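Local coordinates for glycine betaine, L-proline ABC transporter, glycine/betaine/L-proline-binding protein (ProX) (Borrelia burgdorferi, PDB 3TMG) that binds glycine betaine in the cleft between its two lobes and probably delivers it to an ABC-type transporter of the cell membrane, at residues Y95-G101 / M203-V209; P184-R190 / M242-K247; Q142-Y147 / D198-M203. One frame throughout, in Å; residues are numbered along the deposited sequence.

Contact 1: Y95-G101 / M203-V209; sequences YEGTIQG and MGGIESV. With EDO (1,2-ethanediol), chain F.
A G1 beta bulge, set in the strands that pass between the two lobes of this periplasmic-binding-protein fold, joins 95-101 to 203-209. The pairing is antiparallel, shifted by one residue between Glu96-Ser208 and Thr98-Glu207, and the short axes of 96-101 and 207-209 approach to 4.5 Å at 108°. Tyr95 and Val209 form a hydrogen-bonded pair, Val209 N to Tyr95 O 2.9 Å with a weak return from Tyr95 N to Val209 O (3.4 Å); Glu96 and Ser208 form a non-hydrogen-bonded pair, CA-CA 4.3 Å. Next, Gly97 N and Thr98 N both donate to Glu207 O at 2.9 Å, and Glu207 N returns 2.9 Å to Thr98 O. Gly97 adopts phi/psi 118/25, where a CB would jam against the preceding carbonyl. Thr98 (chi1 p) sets CG2 3.5 Å from Val209 CG2, while a water 2.8 Å from Thr98 OG1 donates to Ser208 O, also at 2.8 Å. Beyond the bulge the segments diverge and a second water fills the gap, accepting from Gln100 N (3.1 Å) and donating to Met203 O (2.9 Å) and Gly205 O (2.7 Å). Gln100, an amide able to serve both sides, donates from NE2 to Met203 O (2.9 Å) and uses OE1 for Thr136, a glycine betaine-binding residue. The all-m side chain of Met203 curls so that CE lies 3.8 Å from Gly101 CA.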
loop_
_atom_site.group_PDB
_atom_site.type_symbol
_atom_site.label_atom_id
_atom_site.label_comp_id
_atom_site.label_asym_id
_atom_site.label_seq_id
_atom_site.Cartn_x
_atom_site.Cartn_y
_atom_site.Cartn_z
ATOM N N TYR A 95 4.563 8.938 3.030
ATOM C CA TYR A 95 3.153 9.132 3.317
ATOM C C TYR A 95 2.966 8.827 4.811
ATOM O O TYR A 95 3.466 7.793 5.300
ATOM C CB TYR A 95 2.229 8.181 2.460
ATOM C CG TYR A 95 0.755 8.293 2.908
ATOM C CD1 TYR A 95 0.257 7.501 3.967
ATOM C CD2 TYR A 95 -0.113 9.250 2.306
ATOM C CE1 TYR A 95 -1.058 7.640 4.424
ATOM C CE2 TYR A 95 -1.435 9.392 2.760
ATOM C CZ TYR A 95 -1.877 8.604 3.819
ATOM O OH TYR A 95 -3.170 8.711 4.253
ATOM N N GLU A 96 2.239 9.683 5.536
ATOM C CA GLU A 96 1.957 9.432 6.963
ATOM C C GLU A 96 0.457 9.398 7.219
ATOM O O GLU A 96 -0.279 10.206 6.659
ATOM C CB GLU A 96 2.626 10.483 7.885
ATOM C CG GLU A 96 4.157 10.450 7.733
ATOM C CD GLU A 96 4.909 11.334 8.708
ATOM O OE1 GLU A 96 4.328 11.765 9.711
ATOM O OE2 GLU A 96 6.122 11.552 8.488
ATOM N N GLY A 97 0.029 8.442 8.066
ATOM C CA GLY A 97 -1.347 8.317 8.482
ATOM C C GLY A 97 -2.026 7.021 8.084
ATOM O O GLY A 97 -3.273 6.968 8.042
ATOM N N THR A 98 -1.255 5.952 7.886
ATOM C CA THR A 98 -1.867 4.680 7.506
ATOM C C THR A 98 -2.583 4.061 8.679
ATOM O O THR A 98 -2.170 4.261 9.820
ATOM C CB THR A 98 -0.867 3.607 6.983
ATOM O OG1 THR A 98 0.045 3.207 8.038
ATOM C CG2 THR A 98 -0.092 4.183 5.761
ATOM N N ILE A 99 -3.596 3.233 8.395
ATOM C CA ILE A 99 -4.148 2.354 9.434
ATOM C C ILE A 99 -4.498 1.072 8.695
ATOM O O ILE A 99 -5.022 1.147 7.559
ATOM C CB ILE A 99 -5.465 2.959 10.031
ATOM C CG1 ILE A 99 -5.219 4.303 10.711
ATOM C CG2 ILE A 99 -6.219 1.959 10.930
ATOM C CD1 ILE A 99 -6.517 5.000 11.167
ATOM N N GLN A 100 -4.268 -0.081 9.311
ATOM C CA GLN A 100 -4.795 -1.341 8.769
ATOM C C GLN A 100 -5.628 -1.974 9.874
ATOM O O GLN A 100 -5.411 -1.711 11.057
ATOM C CB GLN A 100 -3.650 -2.290 8.306
ATOM C CG GLN A 100 -2.584 -2.512 9.403
ATOM C CD GLN A 100 -1.663 -3.710 9.192
ATOM O OE1 GLN A 100 -1.560 -4.268 8.084
ATOM N NE2 GLN A 100 -0.934 -4.093 10.262
ATOM N N GLY A 101 -6.645 -2.747 9.491
ATOM C CA GLY A 101 -7.463 -3.387 10.524
ATOM C C GLY A 101 -8.621 -4.188 9.928
ATOM O O GLY A 101 -8.696 -4.375 8.705
ATOM N N MET A 203 -2.871 -4.882 15.114
ATOM C CA MET A 203 -2.775 -4.329 13.772
ATOM C C MET A 203 -1.952 -3.033 13.705
ATOM O O MET A 203 -1.721 -2.481 12.598
ATOM C CB MET A 203 -4.166 -4.058 13.191
ATOM C CG MET A 203 -5.147 -5.243 13.222
ATOM S SD MET A 203 -4.552 -6.588 12.198
ATOM C CE MET A 203 -4.664 -5.916 10.539
ATOM N N GLY A 204 -1.516 -2.531 14.860
ATOM C CA GLY A 204 -0.659 -1.328 14.875
ATOM C C GLY A 204 -1.474 -0.057 15.082
ATOM O O GLY A 204 -2.698 -0.065 14.956
ATOM N N GLY A 205 -0.803 1.038 15.436
ATOM C CA GLY A 205 -1.488 2.352 15.494
ATOM C C GLY A 205 -1.447 2.977 14.112
ATOM O O GLY A 205 -1.487 2.270 13.093
ATOM N N ILE A 206 -1.399 4.309 14.065
ATOM C CA ILE A 206 -1.397 5.034 12.796
ATOM C C ILE A 206 0.072 5.007 12.354
ATOM O O ILE A 206 0.942 5.401 13.129
ATOM C CB ILE A 206 -1.970 6.459 13.033
ATOM C CG1 ILE A 206 -3.360 6.332 13.650
ATOM C CG2 ILE A 206 -1.916 7.321 11.772
ATOM C CD1 ILE A 206 -3.776 7.523 14.475
ATOM N N GLU A 207 0.355 4.524 11.139
ATOM C CA GLU A 207 1.731 4.320 10.750
ATOM C C GLU A 207 2.041 5.066 9.454
ATOM O O GLU A 207 1.370 6.117 9.142
ATOM C CB GLU A 207 2.059 2.821 10.759
ATOM C CG GLU A 207 1.784 2.252 12.154
ATOM C CD GLU A 207 2.188 0.829 12.336
ATOM O OE1 GLU A 207 2.724 0.233 11.356
ATOM O OE2 GLU A 207 1.983 0.316 13.491
ATOM N N SER A 208 3.029 4.604 8.716
ATOM C CA SER A 208 3.385 5.377 7.525
ATOM C C SER A 208 3.918 4.453 6.433
ATOM O O SER A 208 4.172 3.254 6.699
ATOM C CB SER A 208 4.334 6.513 7.927
ATOM O OG SER A 208 5.564 5.931 8.218
ATOM N N VAL A 209 4.056 4.975 5.231
ATOM C CA VAL A 209 4.643 4.177 4.134
ATOM C C VAL A 209 6.012 4.787 3.923
ATOM O O VAL A 209 6.120 6.028 3.813
ATOM C CB VAL A 209 3.800 4.289 2.847
ATOM C CG1 VAL A 209 4.287 3.321 1.750
ATOM C CG2 VAL A 209 2.304 4.031 3.163
HETATM C C1 EDO F . 3.181 8.063 11.671
HETATM O O1 EDO F . 3.256 6.967 12.602
HETATM C C2 EDO F . 2.509 9.166 12.472
HETATM O O2 EDO F . 1.082 9.061 12.303
HETATM O O HOH W 1 2.055 1.484 7.264
HETATM O O HOH W 2 -2.178 0.149 11.597
#

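Contact 2: P184-R190 / M242-K247; sequences PHWAFSR and MDKNDK
Trp186, chi1 p, lays its indole against helix 242-247: CD1 is 3.9 Å from Met242 CB, and Asp246 OD2 sits over one ring face. The contact joins the loop after strand 179-183 and the short helix 187-190 to the end of helix 235-247, across the two lobes. The CA atoms of Trp186 and Asp243 are 5.9 Å apart. Flexible Met242 reaches back, its CE 4.0 Å from His185 CD2 over the imidazole face and 3.8 Å from Pro184 O. Pro184 follows a cis peptide bond, and His185 ND1 accepts from Ala187 N (3.0 Å), capping the short helix; its NE2 bonds Glu160. Arg190, one turn after Trp186, extends (chi1 t, chi2 t, chi3 m) so that its planar guanidinium meets both acids edge-on. NH1 and NH2 each donate to Asp246 OD2 (2.8 Å) and NH2 to Asp243 OD1 (2.9 Å), forming salt bridges, and a water links Arg190 NE (2.8 Å) to Asp243 OD1 (2.6 Å). Since Lys247 NZ also bridges Asp243 OD2 at 2.8 Å, two cations balance two carboxylates in one network.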
loop_
_atom_site.group_PDB
_atom_site.type_symbol
_atom_site.label_atom_id
_atom_site.label_comp_id
_atom_site.label_asym_id
_atom_site.label_seq_id
_atom_site.Cartn_x
_atom_site.Cartn_y
_atom_site.Cartn_z
ATOM N N PRO A 184 -4.758 4.845 3.507
ATOM C CA PRO A 184 -5.732 5.540 2.675
ATOM C C PRO A 184 -6.408 4.602 1.679
ATOM O O PRO A 184 -5.728 3.810 1.027
ATOM C CB PRO A 184 -4.878 6.583 1.908
ATOM C CG PRO A 184 -3.511 5.933 1.832
ATOM C CD PRO A 184 -3.368 5.139 3.135
ATOM N N HIS A 185 -7.731 4.693 1.558
ATOM C CA HIS A 185 -8.432 3.911 0.539
ATOM C C HIS A 185 -9.743 4.595 0.250
ATOM O O HIS A 185 -10.426 5.065 1.193
ATOM C CB HIS A 185 -8.646 2.446 0.983
ATOM C CG HIS A 185 -8.856 1.487 -0.176
ATOM N ND1 HIS A 185 -9.986 1.481 -0.900
ATOM C CD2 HIS A 185 -8.012 0.552 -0.770
ATOM C CE1 HIS A 185 -9.917 0.529 -1.875
ATOM N NE2 HIS A 185 -8.719 -0.046 -1.801
ATOM N N TRP A 186 -10.106 4.683 -1.023
ATOM C CA TRP A 186 -11.436 5.271 -1.398
ATOM C C TRP A 186 -12.627 4.427 -0.934
ATOM O O TRP A 186 -13.771 4.917 -0.895
ATOM C CB TRP A 186 -11.498 5.538 -2.924
ATOM C CG TRP A 186 -11.125 4.299 -3.695
ATOM C CD1 TRP A 186 -9.887 3.978 -4.268
ATOM C CD2 TRP A 186 -11.954 3.107 -3.890
ATOM N NE1 TRP A 186 -9.899 2.699 -4.789
ATOM C CE2 TRP A 186 -11.128 2.141 -4.627
ATOM C CE3 TRP A 186 -13.267 2.763 -3.565
ATOM C CZ2 TRP A 186 -11.614 0.924 -5.023
ATOM C CZ3 TRP A 186 -13.728 1.507 -3.938
ATOM C CH2 TRP A 186 -12.916 0.608 -4.659
ATOM N N ALA A 187 -12.394 3.169 -0.525
ATOM C CA ALA A 187 -13.514 2.327 -0.039
ATOM C C ALA A 187 -14.258 2.979 1.139
ATOM O O ALA A 187 -15.471 2.808 1.267
ATOM C CB ALA A 187 -13.028 0.932 0.364
ATOM N N PHE A 188 -13.525 3.722 1.990
ATOM C CA PHE A 188 -14.136 4.426 3.121
ATOM C C PHE A 188 -15.025 5.590 2.718
ATOM O O PHE A 188 -15.937 5.970 3.461
ATOM C CB PHE A 188 -13.038 4.865 4.130
ATOM C CG PHE A 188 -12.505 3.707 4.908
ATOM C CD1 PHE A 188 -13.194 3.261 6.025
ATOM C CD2 PHE A 188 -11.363 3.024 4.496
ATOM C CE1 PHE A 188 -12.746 2.143 6.726
ATOM C CE2 PHE A 188 -10.917 1.910 5.198
ATOM C CZ PHE A 188 -11.615 1.475 6.314
ATOM N N SER A 189 -14.833 6.143 1.528
ATOM C CA SER A 189 -15.808 7.148 1.096
ATOM C C SER A 189 -16.897 6.612 0.183
ATOM O O SER A 189 -18.000 7.138 0.173
ATOM C CB SER A 189 -15.119 8.369 0.512
ATOM O OG SER A 189 -14.305 7.947 -0.542
ATOM N N ARG A 190 -16.614 5.538 -0.554
ATOM C CA ARG A 190 -17.576 4.981 -1.483
ATOM C C ARG A 190 -18.590 4.112 -0.729
ATOM O O ARG A 190 -19.756 4.036 -1.099
ATOM C CB ARG A 190 -16.864 4.153 -2.579
ATOM C CG ARG A 190 -17.771 3.840 -3.764
ATOM C CD ARG A 190 -17.068 3.087 -4.896
ATOM N NE ARG A 190 -15.935 3.798 -5.509
ATOM C CZ ARG A 190 -15.121 3.212 -6.394
ATOM N NH1 ARG A 190 -15.342 1.949 -6.738
ATOM N NH2 ARG A 190 -14.095 3.863 -6.934
ATOM N N MET A 242 -6.080 7.157 -6.726
ATOM C CA MET A 242 -6.461 5.741 -6.492
ATOM C C MET A 242 -7.914 5.523 -6.987
ATOM O O MET A 242 -8.220 4.540 -7.693
ATOM C CB MET A 242 -6.356 5.396 -4.996
ATOM C CG MET A 242 -4.934 5.383 -4.405
ATOM S SD MET A 242 -5.087 5.006 -2.622
ATOM C CE MET A 242 -6.172 3.546 -2.704
ATOM N N ASP A 243 -8.789 6.485 -6.661
ATOM C CA ASP A 243 -10.214 6.394 -7.042
ATOM C C ASP A 243 -10.386 6.390 -8.587
ATOM O O ASP A 243 -11.114 5.551 -9.169
ATOM C CB ASP A 243 -11.008 7.533 -6.394
ATOM C CG ASP A 243 -12.480 7.463 -6.733
ATOM O OD1 ASP A 243 -13.158 6.503 -6.276
ATOM O OD2 ASP A 243 -12.945 8.334 -7.467
ATOM N N LYS A 244 -9.681 7.305 -9.243
ATOM C CA LYS A 244 -9.737 7.467 -10.715
ATOM C C LYS A 244 -9.237 6.185 -11.398
ATOM O O LYS A 244 -9.868 5.731 -12.367
ATOM C CB LYS A 244 -8.922 8.698 -11.154
ATOM C CG LYS A 244 -8.851 8.988 -12.660
ATOM C CD LYS A 244 -8.218 10.374 -12.906
ATOM C CE LYS A 244 -7.759 10.630 -14.354
ATOM N NZ LYS A 244 -8.855 10.496 -15.341
ATOM N N ASN A 245 -8.107 5.649 -10.920
ATOM C CA ASN A 245 -7.533 4.379 -11.422
ATOM C C ASN A 245 -8.492 3.198 -11.270
ATOM O O ASN A 245 -8.662 2.418 -12.215
ATOM C CB ASN A 245 -6.204 4.017 -10.729
ATOM C CG ASN A 245 -5.046 4.846 -11.228
ATOM O OD1 ASN A 245 -5.163 5.488 -12.250
ATOM N ND2 ASN A 245 -3.916 4.850 -10.487
ATOM N N ASP A 246 -9.169 3.127 -10.110
ATOM C CA ASP A 246 -10.211 2.119 -9.919
ATOM C C ASP A 246 -11.346 2.267 -10.960
ATOM O O ASP A 246 -11.868 1.273 -11.501
ATOM C CB ASP A 246 -10.800 2.158 -8.490
ATOM C CG ASP A 246 -11.988 1.224 -8.344
ATOM O OD1 ASP A 246 -11.718 0.027 -8.166
ATOM O OD2 ASP A 246 -13.168 1.643 -8.422
ATOM N N LYS A 247 -11.741 3.495 -11.254
ATOM C CA LYS A 247 -12.839 3.715 -12.202
ATOM C C LYS A 247 -12.376 3.600 -13.651
ATOM O O LYS A 247 -13.203 3.515 -14.552
ATOM C CB LYS A 247 -13.461 5.107 -11.988
ATOM C CG LYS A 247 -14.092 5.277 -10.616
ATOM C CD LYS A 247 -14.577 6.720 -10.395
ATOM C CE LYS A 247 -15.482 6.752 -9.181
ATOM N NZ LYS A 247 -15.514 8.128 -8.586
HETATM O O HOH W 3 -15.422 6.510 -4.913
#

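Contact 3: Q142-Y147 / D198-M203; sequences QALNYY and DPDLIM
Two tyrosine hydroxyls at the C-terminal end of helix 135-146 grip a type I beta turn, Asp198 to Leu201. Tyr146 OH donates to Asp200 OD2 in a very short 2.5 Å hydrogen bond; Tyr147 OH donates to Asp198 OD1 (2.6 Å) and accepts from Asp200 N (3.0 Å). Phenols suit these places because each is long enough to span from the helix and can give a proton to a carboxylate. The turn is closed by Leu201 N to Asp198 O (2.9 Å), with Leu201 at phi/psi 60/36, and Asp198 also holds the chain beyond it: OD1 accepts from Ile202 N (3.1 Å) and OD2 from Met203 N (2.8 Å). Beyond the turn, Ile202 (chi1 m, chi2 m) packs on the helix. Its CG2 is 3.9 Å from Ala143 CB, whose small methyl allows the CA atoms of these two residues to approach to 5.9 Å, and its CG1 is 3.9 Å from Tyr147 CE2. Ile202 CD1 makes a CH-pi contact 3.6 Å from the Tyr146 ring centroid, 4° off the ring normal.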
loop_
_atom_site.group_PDB
_atom_site.type_symbol
_atom_site.label_atom_id
_atom_site.label_comp_id
_atom_site.label_asym_id
_atom_site.label_seq_id
_atom_site.Cartn_x
_atom_site.Cartn_y
_atom_site.Cartn_z
ATOM N N GLN A 142 -2.168 -13.147 12.268
ATOM C CA GLN A 142 -1.646 -13.093 13.640
ATOM C C GLN A 142 -2.723 -12.563 14.623
ATOM O O GLN A 142 -2.849 -13.080 15.746
ATOM C CB GLN A 142 -0.356 -12.249 13.689
ATOM C CG GLN A 142 0.796 -12.919 12.917
ATOM C CD GLN A 142 2.034 -12.043 12.734
ATOM O OE1 GLN A 142 1.964 -10.824 12.747
ATOM N NE2 GLN A 142 3.180 -12.685 12.545
ATOM N N ALA A 143 -3.502 -11.557 14.197
ATOM C CA ALA A 143 -4.634 -11.037 15.001
ATOM C C ALA A 143 -5.758 -12.075 15.239
ATOM O O ALA A 143 -6.274 -12.222 16.368
ATOM C CB ALA A 143 -5.210 -9.772 14.349
ATOM N N LEU A 144 -6.105 -12.821 14.186
ATOM C CA LEU A 144 -7.091 -13.906 14.330
ATOM C C LEU A 144 -6.627 -14.909 15.350
ATOM O O LEU A 144 -7.409 -15.310 16.204
ATOM C CB LEU A 144 -7.398 -14.609 13.012
ATOM C CG LEU A 144 -8.239 -13.774 12.053
ATOM C CD1 LEU A 144 -8.282 -14.431 10.668
ATOM C CD2 LEU A 144 -9.656 -13.501 12.582
ATOM N N ASN A 145 -5.348 -15.259 15.317
ATOM C CA ASN A 145 -4.801 -16.175 16.326
ATOM C C ASN A 145 -4.844 -15.590 17.722
ATOM O O ASN A 145 -5.266 -16.237 18.664
ATOM C CB ASN A 145 -3.363 -16.552 15.992
ATOM C CG ASN A 145 -3.259 -17.371 14.738
ATOM O OD1 ASN A 145 -4.027 -18.322 14.531
ATOM N ND2 ASN A 145 -2.285 -17.048 13.901
ATOM N N TYR A 146 -4.361 -14.370 17.848
ATOM C CA TYR A 146 -4.253 -13.696 19.130
ATOM C C TYR A 146 -5.596 -13.577 19.844
ATOM O O TYR A 146 -5.704 -13.780 21.072
ATOM C CB TYR A 146 -3.705 -12.263 18.892
ATOM C CG TYR A 146 -3.496 -11.510 20.182
ATOM C CD1 TYR A 146 -2.325 -11.681 20.929
ATOM C CD2 TYR A 146 -4.472 -10.664 20.665
ATOM C CE1 TYR A 146 -2.154 -11.022 22.152
ATOM C CE2 TYR A 146 -4.306 -9.988 21.862
ATOM C CZ TYR A 146 -3.154 -10.162 22.596
ATOM O OH TYR A 146 -3.027 -9.479 23.792
ATOM N N TYR A 147 -6.614 -13.192 19.093
ATOM C CA TYR A 147 -7.920 -12.925 19.667
ATOM C C TYR A 147 -8.759 -14.194 19.783
ATOM O O TYR A 147 -9.917 -14.133 20.199
ATOM C CB TYR A 147 -8.664 -11.847 18.858
ATOM C CG TYR A 147 -8.111 -10.453 19.118
ATOM C CD1 TYR A 147 -8.260 -9.849 20.376
ATOM C CD2 TYR A 147 -7.449 -9.742 18.124
ATOM C CE1 TYR A 147 -7.749 -8.574 20.639
ATOM C CE2 TYR A 147 -6.941 -8.464 18.375
ATOM C CZ TYR A 147 -7.113 -7.877 19.635
ATOM O OH TYR A 147 -6.634 -6.590 19.888
ATOM N N ASP A 198 -9.390 -2.628 18.186
ATOM C CA ASP A 198 -8.305 -3.604 18.263
ATOM C C ASP A 198 -7.609 -3.319 19.604
ATOM O O ASP A 198 -6.601 -2.582 19.656
ATOM C CB ASP A 198 -7.406 -3.383 17.023
ATOM C CG ASP A 198 -6.068 -4.149 17.062
ATOM O OD1 ASP A 198 -5.945 -5.197 17.785
ATOM O OD2 ASP A 198 -5.158 -3.676 16.305
ATOM N N PRO A 199 -8.174 -3.862 20.708
ATOM C CA PRO A 199 -7.824 -3.439 22.094
ATOM C C PRO A 199 -6.341 -3.532 22.377
ATOM O O PRO A 199 -5.790 -2.701 23.114
ATOM C CB PRO A 199 -8.539 -4.459 22.988
ATOM C CG PRO A 199 -9.605 -5.079 22.134
ATOM C CD PRO A 199 -9.343 -4.768 20.684
ATOM N N ASP A 200 -5.715 -4.567 21.840
ATOM C CA ASP A 200 -4.309 -4.811 22.120
ATOM C C ASP A 200 -3.370 -4.359 20.990
ATOM O O ASP A 200 -2.141 -4.584 21.044
ATOM C CB ASP A 200 -4.115 -6.268 22.512
ATOM C CG ASP A 200 -4.705 -6.570 23.883
ATOM O OD1 ASP A 200 -5.099 -5.631 24.586
ATOM O OD2 ASP A 200 -4.748 -7.743 24.279
ATOM N N LEU A 201 -3.957 -3.678 19.997
ATOM C CA LEU A 201 -3.212 -2.997 18.920
ATOM C C LEU A 201 -2.352 -3.970 18.103
ATOM O O LEU A 201 -1.272 -3.635 17.694
ATOM C CB LEU A 201 -2.322 -1.852 19.476
ATOM C CG LEU A 201 -2.223 -0.608 18.581
ATOM C CD1 LEU A 201 -3.578 0.092 18.560
ATOM C CD2 LEU A 201 -1.147 0.335 19.111
ATOM N N ILE A 202 -2.831 -5.194 17.890
ATOM C CA ILE A 202 -2.089 -6.133 17.078
ATOM C C ILE A 202 -1.882 -5.601 15.634
ATOM O O ILE A 202 -0.848 -5.833 15.012
ATOM C CB ILE A 202 -2.805 -7.513 17.092
ATOM C CG1 ILE A 202 -3.097 -7.954 18.546
ATOM C CG2 ILE A 202 -2.005 -8.552 16.301
ATOM C CD1 ILE A 202 -1.863 -8.171 19.448
ATOM N N MET A 203 -2.871 -4.882 15.114
ATOM C CA MET A 203 -2.775 -4.329 13.772
ATOM C C MET A 203 -1.952 -3.033 13.705
ATOM O O MET A 203 -1.721 -2.481 12.598
ATOM C CB MET A 203 -4.166 -4.058 13.191
ATOM C CG MET A 203 -5.147 -5.243 13.222
ATOM S SD MET A 203 -4.552 -6.588 12.198
ATOM C CE MET A 203 -4.664 -5.916 10.539
#

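In the fold
Contact 1 lies nearest the ligand: the side chain of Gln100 is about 4 Å from the bound trimethyl glycine and about 3 Å from that of Thr136. Contact 3, centred about 15 Å from contact 1, shares Met203 with it, so the loop after the turn runs on, through Gly204-Ile206, into the strand pairing that begins at Glu207; the Met203 side chain is about 9 Å from the ligand. Contact 2, about 17 Å from contact 1 by centres, touches it where Tyr95 OH, hydrogen-bonded to Asp235, packs on Pro184 CB at 3.6 Å, and the His185 side chain lies about 7 Å from the ligand beside Trp182 of the pocket. Contacts 2 and 3, 26 Å apart by centres, do not touch.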